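Local coordinates for putative phosphosugar isomerase (Clostridium difficile, PDB 3G68), which probably acts as an isomerase on phosphorylated sugars, being a double-SIS-domain protein related to the isomerase part of glucosamine-6-phosphate synthases, at residues 193-205 / 286-300. Numbering follows the deposited sequence.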
ATOM      1  N   LEU B 193      -3.099 -37.904  10.488  1.00  7.32           N
ATOM      2  CA  LEU B 193      -2.403 -38.915   9.671  1.00  8.72           C
ATOM      3  C   LEU B 193      -2.659 -40.329  10.224  1.00  8.57           C
ATOM      4  O   LEU B 193      -2.864 -41.278   9.465  1.00  7.15           O
ATOM      5  CB  LEU B 193      -0.932 -38.614   9.612  1.00  8.39           C
ATOM      6  CG  LEU B 193      -0.534 -37.362   8.822  1.00 13.10           C
ATOM      7  CD1 LEU B 193       0.886 -36.980   9.185  1.00 11.82           C
ATOM      8  CD2 LEU B 193      -0.703 -37.655   7.322  1.00  8.42           C
ATOM      9  N   SER B 194      -2.678 -40.448  11.547  1.00  9.26           N
ATOM     10  CA  SER B 194      -3.021 -41.732  12.188  1.00  8.70           C
ATOM     11  C   SER B 194      -4.382 -42.270  11.738  1.00  8.63           C
ATOM     12  O   SER B 194      -4.512 -43.448  11.396  1.00  6.42           O
ATOM     13  CB  SER B 194      -2.972 -41.597  13.698  1.00  9.25           C
ATOM     14  OG  SER B 194      -1.668 -41.251  14.134  1.00  8.35           O
ATOM     15  N   LYS B 195      -5.397 -41.396  11.721  1.00  9.07           N
ATOM     16  CA  LYS B 195      -6.739 -41.768  11.329  1.00  9.85           C
ATOM     17  C   LYS B 195      -6.798 -42.316   9.891  1.00  9.69           C
ATOM     18  O   LYS B 195      -7.501 -43.287   9.635  1.00 10.30           O
ATOM     19  CB  LYS B 195      -7.673 -40.560  11.525  1.00 11.44           C
ATOM     20  CG  LYS B 195      -9.135 -40.839  11.316  1.00 11.61           C
ATOM     21  CD  LYS B 195      -9.972 -39.643  11.780  1.00 19.62           C
ATOM     22  CE  LYS B 195     -11.459 -39.916  11.614  1.00 25.11           C
ATOM     23  NZ  LYS B 195     -12.314 -38.685  11.803  1.00 31.33           N
ATOM     24  N   GLN B 196      -6.025 -41.723   8.977  1.00  9.63           N
ATOM     25  CA  GLN B 196      -5.955 -42.165   7.591  1.00 11.81           C
ATOM     26  C   GLN B 196      -5.264 -43.540   7.494  1.00  8.42           C
ATOM     27  O   GLN B 196      -5.724 -44.429   6.794  1.00 10.21           O
ATOM     28  CB  GLN B 196      -5.186 -41.135   6.749  1.00 12.31           C
ATOM     29  CG  GLN B 196      -5.868 -39.780   6.612  1.00 15.83           C
ATOM     30  CD  GLN B 196      -4.958 -38.719   5.968  1.00 18.48           C
ATOM     31  OE1 GLN B 196      -4.088 -39.033   5.134  1.00 31.34           O
ATOM     32  NE2 GLN B 196      -5.154 -37.459   6.358  1.00 31.11           N
ATOM     33  N   TRP B 197      -4.173 -43.696   8.214  1.00  8.22           N
ATOM     34  CA  TRP B 197      -3.441 -44.981   8.272  1.00  7.24           C
ATOM     35  C   TRP B 197      -4.304 -46.141   8.826  1.00  6.47           C
ATOM     36  O   TRP B 197      -4.264 -47.253   8.274  1.00  8.83           O
ATOM     37  CB  TRP B 197      -2.133 -44.777   9.039  1.00  7.86           C
ATOM     38  CG  TRP B 197      -1.389 -45.981   9.542  1.00  6.70           C
ATOM     39  CD1 TRP B 197      -0.517 -46.795   8.841  1.00  8.74           C
ATOM     40  CD2 TRP B 197      -1.351 -46.423  10.888  1.00  7.96           C
ATOM     41  NE1 TRP B 197       0.016 -47.747   9.680  1.00  5.85           N
ATOM     42  CE2 TRP B 197      -0.472 -47.537  10.943  1.00  6.37           C
ATOM     43  CE3 TRP B 197      -2.020 -46.025  12.061  1.00  8.73           C
ATOM     44  CZ2 TRP B 197      -0.221 -48.225  12.127  1.00  7.13           C
ATOM     45  CZ3 TRP B 197      -1.775 -46.714  13.231  1.00  8.21           C
ATOM     46  CH2 TRP B 197      -0.888 -47.815  13.252  1.00  9.99           C
ATOM     47  N   ILE B 198      -5.070 -45.880   9.886  1.00  6.88           N
ATOM     48  CA  ILE B 198      -5.978 -46.872  10.452  1.00  7.11           C
ATOM     49  C   ILE B 198      -7.025 -47.322   9.422  1.00  9.77           C
ATOM     50  O   ILE B 198      -7.252 -48.518   9.258  1.00  9.27           O
ATOM     51  CB  ILE B 198      -6.669 -46.345  11.713  1.00  6.47           C
ATOM     52  CG1 ILE B 198      -5.669 -46.206  12.851  1.00  9.35           C
ATOM     53  CG2 ILE B 198      -7.776 -47.300  12.155  1.00  7.27           C
ATOM     54  CD1 ILE B 198      -6.156 -45.381  14.083  1.00  7.05           C
ATOM     55  N   GLU B 199      -7.621 -46.345   8.726  1.00  8.98           N
ATOM     56  CA  GLU B 199      -8.633 -46.590   7.719  1.00  9.95           C
ATOM     57  C   GLU B 199      -8.055 -47.425   6.584  1.00  7.91           C
ATOM     58  O   GLU B 199      -8.683 -48.377   6.125  1.00  6.67           O
ATOM     59  CB  GLU B 199      -9.174 -45.238   7.221  1.00 11.71           C
ATOM     60  CG  GLU B 199     -10.282 -45.317   6.202  1.00 18.70           C
ATOM     61  CD  GLU B 199     -11.533 -46.001   6.688  1.00 21.91           C
ATOM     62  OE1 GLU B 199     -11.905 -45.887   7.876  1.00 20.95           O
ATOM     63  OE2 GLU B 199     -12.184 -46.631   5.830  1.00 34.69           O
ATOM     64  N   ARG B 200      -6.834 -47.101   6.173  1.00  6.75           N
ATOM     65  CA  ARG B 200      -6.153 -47.837   5.119  1.00  8.42           C
ATOM     66  C   ARG B 200      -5.837 -49.312   5.517  1.00  9.08           C
ATOM     67  O   ARG B 200      -5.793 -50.216   4.673  1.00 10.11           O
ATOM     68  CB  ARG B 200      -4.843 -47.088   4.835  1.00 10.90           C
ATOM     69  CG  ARG B 200      -4.088 -47.531   3.651  1.00 14.33           C
ATOM     70  CD  ARG B 200      -3.023 -46.502   3.245  1.00 21.50           C
ATOM     71  NE  ARG B 200      -1.945 -46.256   4.214  1.00 20.79           N
ATOM     72  CZ  ARG B 200      -1.688 -45.118   4.872  1.00 24.35           C
ATOM     73  NH1 ARG B 200      -2.399 -44.013   4.704  1.00 26.55           N
ATOM     74  NH2 ARG B 200      -0.656 -45.077   5.706  1.00 26.17           N
ATOM     75  N   ASN B 201      -5.548 -49.528   6.794  1.00  8.54           N
ATOM     76  CA  ASN B 201      -5.196 -50.857   7.341  1.00  9.12           C
ATOM     77  C   ASN B 201      -6.285 -51.486   8.183  1.00  9.87           C
ATOM     78  O   ASN B 201      -6.011 -52.411   8.965  1.00 10.39           O
ATOM     79  CB  ASN B 201      -3.922 -50.680   8.183  1.00  8.57           C
ATOM     80  CG  ASN B 201      -2.732 -50.367   7.321  1.00 10.39           C
ATOM     81  OD1 ASN B 201      -2.287 -51.217   6.560  1.00  9.16           O
ATOM     82  ND2 ASN B 201      -2.246 -49.134   7.386  1.00  8.02           N
ATOM     83  N   LYS B 202      -7.525 -51.049   7.962  1.00  8.53           N
ATOM     84  CA  LYS B 202      -8.678 -51.433   8.781  1.00  8.12           C
ATOM     85  C   LYS B 202      -8.875 -52.946   8.914  1.00  7.09           C
ATOM     86  O   LYS B 202      -9.096 -53.444  10.027  1.00  7.37           O
ATOM     87  CB  LYS B 202      -9.968 -50.825   8.215  1.00  7.76           C
ATOM     88  CG  LYS B 202     -11.165 -51.004   9.155  1.00 10.95           C
ATOM     89  CD  LYS B 202     -12.466 -50.396   8.622  1.00 11.86           C
ATOM     90  CE  LYS B 202     -12.488 -48.896   8.722  1.00 20.14           C
ATOM     91  NZ  LYS B 202     -13.804 -48.340   8.238  1.00 20.63           N
ATOM     92  N   GLU B 203      -8.819 -53.648   7.786  1.00  5.07           N
ATOM     93  CA  GLU B 203      -9.044 -55.103   7.752  1.00  5.55           C
ATOM     94  C   GLU B 203      -8.039 -55.855   8.645  1.00  6.74           C
ATOM     95  O   GLU B 203      -8.451 -56.619   9.520  1.00  8.16           O
ATOM     96  CB  GLU B 203      -8.993 -55.642   6.325  1.00  3.89           C
ATOM     97  CG  GLU B 203      -9.154 -57.200   6.207  1.00  4.75           C
ATOM     98  CD  GLU B 203      -9.158 -57.727   4.802  1.00  8.83           C
ATOM     99  OE1 GLU B 203      -8.828 -56.944   3.888  1.00 13.71           O
ATOM    100  OE2 GLU B 203      -9.466 -58.943   4.590  1.00 10.79           O
ATOM    101  N   LYS B 204      -6.743 -55.662   8.408  1.00  8.44           N
ATOM    102  CA  LYS B 204      -5.726 -56.313   9.258  1.00  8.93           C
ATOM    103  C   LYS B 204      -5.885 -55.928  10.731  1.00  8.69           C
ATOM    104  O   LYS B 204      -5.734 -56.784  11.621  1.00  8.66           O
ATOM    105  CB  LYS B 204      -4.304 -56.018   8.780  1.00  7.47           C
ATOM    106  CG  LYS B 204      -3.900 -56.753   7.512  1.00 11.87           C
ATOM    107  CD  LYS B 204      -2.428 -56.553   7.233  1.00 13.66           C
ATOM    108  CE  LYS B 204      -1.944 -57.506   6.128  1.00 19.35           C
ATOM    109  NZ  LYS B 204      -2.618 -57.165   4.885  1.00 29.99           N
ATOM    110  N   LEU B 205      -6.181 -54.654  11.033  1.00  7.86           N
ATOM    111  CA  LEU B 205      -6.320 -54.251  12.434  1.00  5.81           C
ATOM    112  C   LEU B 205      -7.515 -54.910  13.144  1.00  8.16           C
ATOM    113  O   LEU B 205      -7.382 -55.338  14.283  1.00  7.30           O
ATOM    114  CB  LEU B 205      -6.353 -52.725  12.597  1.00  5.93           C
ATOM    115  CG  LEU B 205      -5.082 -52.002  12.129  1.00  8.67           C
ATOM    116  CD1 LEU B 205      -5.265 -50.481  12.114  1.00  6.76           C
ATOM    117  CD2 LEU B 205      -3.850 -52.363  12.953  1.00  8.99           C
ATOM    118  N   PHE B 286       3.805 -53.352  10.941  1.00  8.99           N
ATOM    119  CA  PHE B 286       3.449 -51.928  10.706  1.00  9.30           C
ATOM    120  C   PHE B 286       4.532 -51.074  11.343  1.00 10.55           C
ATOM    121  O   PHE B 286       4.725 -51.146  12.544  1.00 10.59           O
ATOM    122  CB  PHE B 286       2.091 -51.581  11.353  1.00 10.01           C
ATOM    123  CG  PHE B 286       0.958 -52.469  10.916  1.00 10.70           C
ATOM    124  CD1 PHE B 286       0.161 -52.129   9.821  1.00  7.96           C
ATOM    125  CD2 PHE B 286       0.668 -53.630  11.605  1.00 13.95           C
ATOM    126  CE1 PHE B 286      -0.857 -52.945   9.414  1.00  9.00           C
ATOM    127  CE2 PHE B 286      -0.378 -54.459  11.186  1.00 13.80           C
ATOM    128  CZ  PHE B 286      -1.127 -54.114  10.102  1.00 14.03           C
ATOM    129  N   ALA B 287       5.251 -50.282  10.536  1.00 10.54           N
ATOM    130  CA  ALA B 287       6.302 -49.399  11.060  1.00  9.66           C
ATOM    131  C   ALA B 287       5.808 -47.967  11.124  1.00  9.05           C
ATOM    132  O   ALA B 287       5.169 -47.496  10.217  1.00  8.94           O
ATOM    133  CB  ALA B 287       7.561 -49.498  10.216  1.00  8.48           C
ATOM    134  N   ILE B 288       6.108 -47.301  12.228  1.00 10.36           N
ATOM    135  CA  ILE B 288       5.675 -45.936  12.482  1.00 11.09           C
ATOM    136  C   ILE B 288       6.919 -45.070  12.754  1.00 11.33           C
ATOM    137  O   ILE B 288       7.717 -45.381  13.646  1.00 11.94           O
ATOM    138  CB  ILE B 288       4.738 -45.878  13.728  1.00 11.30           C
ATOM    139  CG1 ILE B 288       3.479 -46.743  13.505  1.00 10.49           C
ATOM    140  CG2 ILE B 288       4.435 -44.444  14.057  1.00  7.84           C
ATOM    141  CD1 ILE B 288       2.564 -46.924  14.726  1.00 11.01           C
ATOM    142  N   GLY B 289       7.062 -43.983  11.990  1.00 14.09           N
ATOM    143  CA  GLY B 289       8.161 -43.066  12.191  1.00 15.21           C
ATOM    144  C   GLY B 289       8.371 -42.003  11.143  1.00 16.42           C
ATOM    145  O   GLY B 289       7.617 -41.903  10.164  1.00 14.49           O
ATOM    146  N   ARG B 290       9.437 -41.220  11.355  1.00 18.71           N
ATOM    147  CA  ARG B 290       9.754 -40.080  10.477  1.00 22.34           C
ATOM    148  C   ARG B 290      10.235 -40.471   9.088  1.00 23.13           C
ATOM    149  O   ARG B 290       9.952 -39.777   8.129  1.00 24.92           O
ATOM    150  CB  ARG B 290      10.798 -39.167  11.140  1.00 23.92           C
ATOM    151  N   ASP B 291      10.934 -41.593   8.979  1.00 23.78           N
ATOM    152  CA  ASP B 291      11.535 -42.011   7.714  1.00 24.73           C
ATOM    153  C   ASP B 291      11.225 -43.441   7.292  1.00 24.96           C
ATOM    154  O   ASP B 291      12.069 -44.122   6.718  1.00 26.70           O
ATOM    155  CB  ASP B 291      13.044 -41.792   7.834  1.00 26.86           C
ATOM    156  CG  ASP B 291      13.400 -40.327   8.068  1.00 31.88           C
ATOM    157  OD1 ASP B 291      12.947 -39.465   7.265  1.00 38.52           O
ATOM    158  OD2 ASP B 291      14.141 -40.037   9.039  1.00 40.22           O
ATOM    159  N   VAL B 292       9.991 -43.878   7.528  1.00 24.70           N
ATOM    160  CA  VAL B 292       9.553 -45.238   7.189  1.00 22.80           C
ATOM    161  C   VAL B 292       9.326 -45.401   5.693  1.00 23.59           C
ATOM    162  O   VAL B 292       8.947 -44.446   5.014  1.00 24.11           O
ATOM    163  CB  VAL B 292       8.259 -45.640   7.961  1.00 22.90           C
ATOM    164  CG1 VAL B 292       8.538 -45.705   9.471  1.00 21.77           C
ATOM    165  CG2 VAL B 292       7.065 -44.704   7.606  1.00 17.32           C
ATOM    166  N   THR B 293       9.553 -46.625   5.200  1.00 24.27           N
ATOM    167  CA  THR B 293       9.398 -46.983   3.785  1.00 25.53           C
ATOM    168  C   THR B 293       7.972 -46.790   3.302  1.00 25.17           C
ATOM    169  O   THR B 293       7.034 -46.830   4.109  1.00 23.52           O
ATOM    170  CB  THR B 293       9.785 -48.460   3.562  1.00 25.74           C
ATOM    171  OG1 THR B 293      11.152 -48.647   3.952  1.00 33.12           O
ATOM    172  CG2 THR B 293       9.644 -48.867   2.116  1.00 31.77           C
ATOM    173  N   GLU B 294       7.819 -46.547   1.996  1.00 25.30           N
ATOM    174  CA  GLU B 294       6.490 -46.413   1.375  1.00 26.05           C
ATOM    175  C   GLU B 294       5.824 -47.770   1.305  1.00 27.08           C
ATOM    176  O   GLU B 294       6.222 -48.643   0.526  1.00 29.70           O
ATOM    177  CB  GLU B 294       6.542 -45.812  -0.035  1.00 26.86           C
ATOM    178  N   ASN B 295       4.846 -47.955   2.179  1.00 25.28           N
ATOM    179  CA  ASN B 295       4.036 -49.150   2.210  1.00 23.23           C
ATOM    180  C   ASN B 295       2.759 -48.713   2.866  1.00 21.36           C
ATOM    181  O   ASN B 295       2.792 -47.856   3.736  1.00 20.96           O
ATOM    182  CB  ASN B 295       4.744 -50.253   2.992  1.00 24.47           C
ATOM    183  CG  ASN B 295       4.007 -51.589   2.934  1.00 25.69           C
ATOM    184  OD1 ASN B 295       2.873 -51.725   3.395  1.00 20.00           O
ATOM    185  ND2 ASN B 295       4.684 -52.599   2.410  1.00 34.97           N
ATOM    186  N   ASP B 296       1.628 -49.257   2.437  1.00 19.97           N
ATOM    187  CA  ASP B 296       0.351 -48.923   3.049  1.00 19.87           C
ATOM    188  C   ASP B 296       0.315 -49.193   4.552  1.00 16.89           C
ATOM    189  O   ASP B 296      -0.386 -48.514   5.303  1.00 16.38           O
ATOM    190  CB  ASP B 296      -0.787 -49.715   2.404  1.00 21.54           C
ATOM    191  CG  ASP B 296      -1.232 -49.147   1.078  1.00 26.53           C
ATOM    192  OD1 ASP B 296      -0.638 -48.164   0.587  1.00 30.66           O
ATOM    193  OD2 ASP B 296      -2.217 -49.697   0.542  1.00 32.81           O
ATOM    194  N   LYS B 297       1.055 -50.211   4.971  1.00 14.79           N
ATOM    195  CA  LYS B 297       1.120 -50.597   6.353  1.00 14.04           C
ATOM    196  C   LYS B 297       1.899 -49.628   7.230  1.00 12.26           C
ATOM    197  O   LYS B 297       1.761 -49.693   8.450  1.00  9.92           O
ATOM    198  CB  LYS B 297       1.729 -52.013   6.487  1.00 15.23           C
ATOM    199  CG  LYS B 297       0.857 -53.111   5.929  1.00 17.29           C
ATOM    200  CD  LYS B 297       1.454 -54.517   6.113  1.00 19.22           C
ATOM    201  CE  LYS B 297       2.552 -54.805   5.081  1.00 21.78           C
ATOM    202  NZ  LYS B 297       2.893 -56.240   5.161  1.00 30.61           N
ATOM    203  N   ASN B 298       2.770 -48.809   6.638  1.00 10.01           N
ATOM    204  CA  ASN B 298       3.603 -47.874   7.393  1.00 10.73           C
ATOM    205  C   ASN B 298       2.972 -46.489   7.566  1.00 11.82           C
ATOM    206  O   ASN B 298       2.181 -46.050   6.723  1.00  9.25           O
ATOM    207  CB  ASN B 298       4.990 -47.759   6.761  1.00 11.42           C
ATOM    208  CG  ASN B 298       5.741 -49.081   6.781  1.00 13.55           C
ATOM    209  OD1 ASN B 298       5.392 -49.978   7.549  1.00 12.64           O
ATOM    210  ND2 ASN B 298       6.786 -49.200   5.953  1.00 12.63           N
ATOM    211  N   LEU B 299       3.285 -45.848   8.696  1.00 12.68           N
ATOM    212  CA  LEU B 299       2.776 -44.521   9.032  1.00 10.95           C
ATOM    213  C   LEU B 299       3.968 -43.582   9.165  1.00 13.86           C
ATOM    214  O   LEU B 299       4.728 -43.660  10.138  1.00 13.46           O
ATOM    215  CB  LEU B 299       1.993 -44.527  10.340  1.00 11.02           C
ATOM    216  CG  LEU B 299       1.547 -43.157  10.906  1.00 10.18           C
ATOM    217  CD1 LEU B 299       0.696 -42.363   9.878  1.00  9.97           C
ATOM    218  CD2 LEU B 299       0.770 -43.346  12.207  1.00 10.64           C
ATOM    219  N   LYS B 300       4.109 -42.681   8.189  1.00 15.01           N
ATOM    220  CA  LYS B 300       5.160 -41.684   8.199  1.00 15.16           C
ATOM    221  C   LYS B 300       4.645 -40.435   8.908  1.00 14.44           C
ATOM    222  O   LYS B 300       3.690 -39.799   8.444  1.00 15.26           O
ATOM    223  CB  LYS B 300       5.578 -41.349   6.789  1.00 17.12           C
ATOM    224  CG  LYS B 300       6.815 -40.490   6.687  1.00 20.41           C
ATOM    225  CD  LYS B 300       7.219 -40.355   5.202  1.00 28.77           C
ATOM    226  CE  LYS B 300       8.576 -39.690   5.031  1.00 35.72           C
ATOM    227  NZ  LYS B 300       9.098 -39.819   3.612  1.00 39.44           N
TER
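Trp197 and Arg200 in the last turn of helix 187-200, with Asn201 just past it, grip the beta turn 295-298 that leads into edge strand 299-300 of a five-stranded parallel sheet in an SIS-type alpha/beta fold. Trp197 NE1 donates to Lys297 O (2.9 Å, N-H...O 165°); that oxygen lies in the ring plane, while NE1 stands above the carbonyl plane. Leu299 CB sits over one indole face, a CH-pi contact 3.6 Å from the five-membered ring centroid. Leu299 CD1 and CD2 spread toward Trp197 CB and CE3, and Ile288 CD1 reaches Trp197 CH2 at 3.9 Å.

Two side chains share Asp296 O. Arg200 NE reaches Asp296 O in the carbonyl plane, on a lone pair (3.0 Å), the bend at chi3 (64°) turning the guanidinium edge to the turn. Asn201 ND2 approaches Asp296 O tilted from that plane (2.9 Å) and also donates to Trp197 O, so two bonds fix the amide's rotation. Asn201 OD1 meets the rim of the Phe286 ring at CE1 (3.6 Å), the planes nearly perpendicular, and Lys204 CB meets that rim at CZ.

Trp197 and Phe286 both pack on strand 258-264 at Phe261, and helix 316-324 borders Ser194 and Trp197.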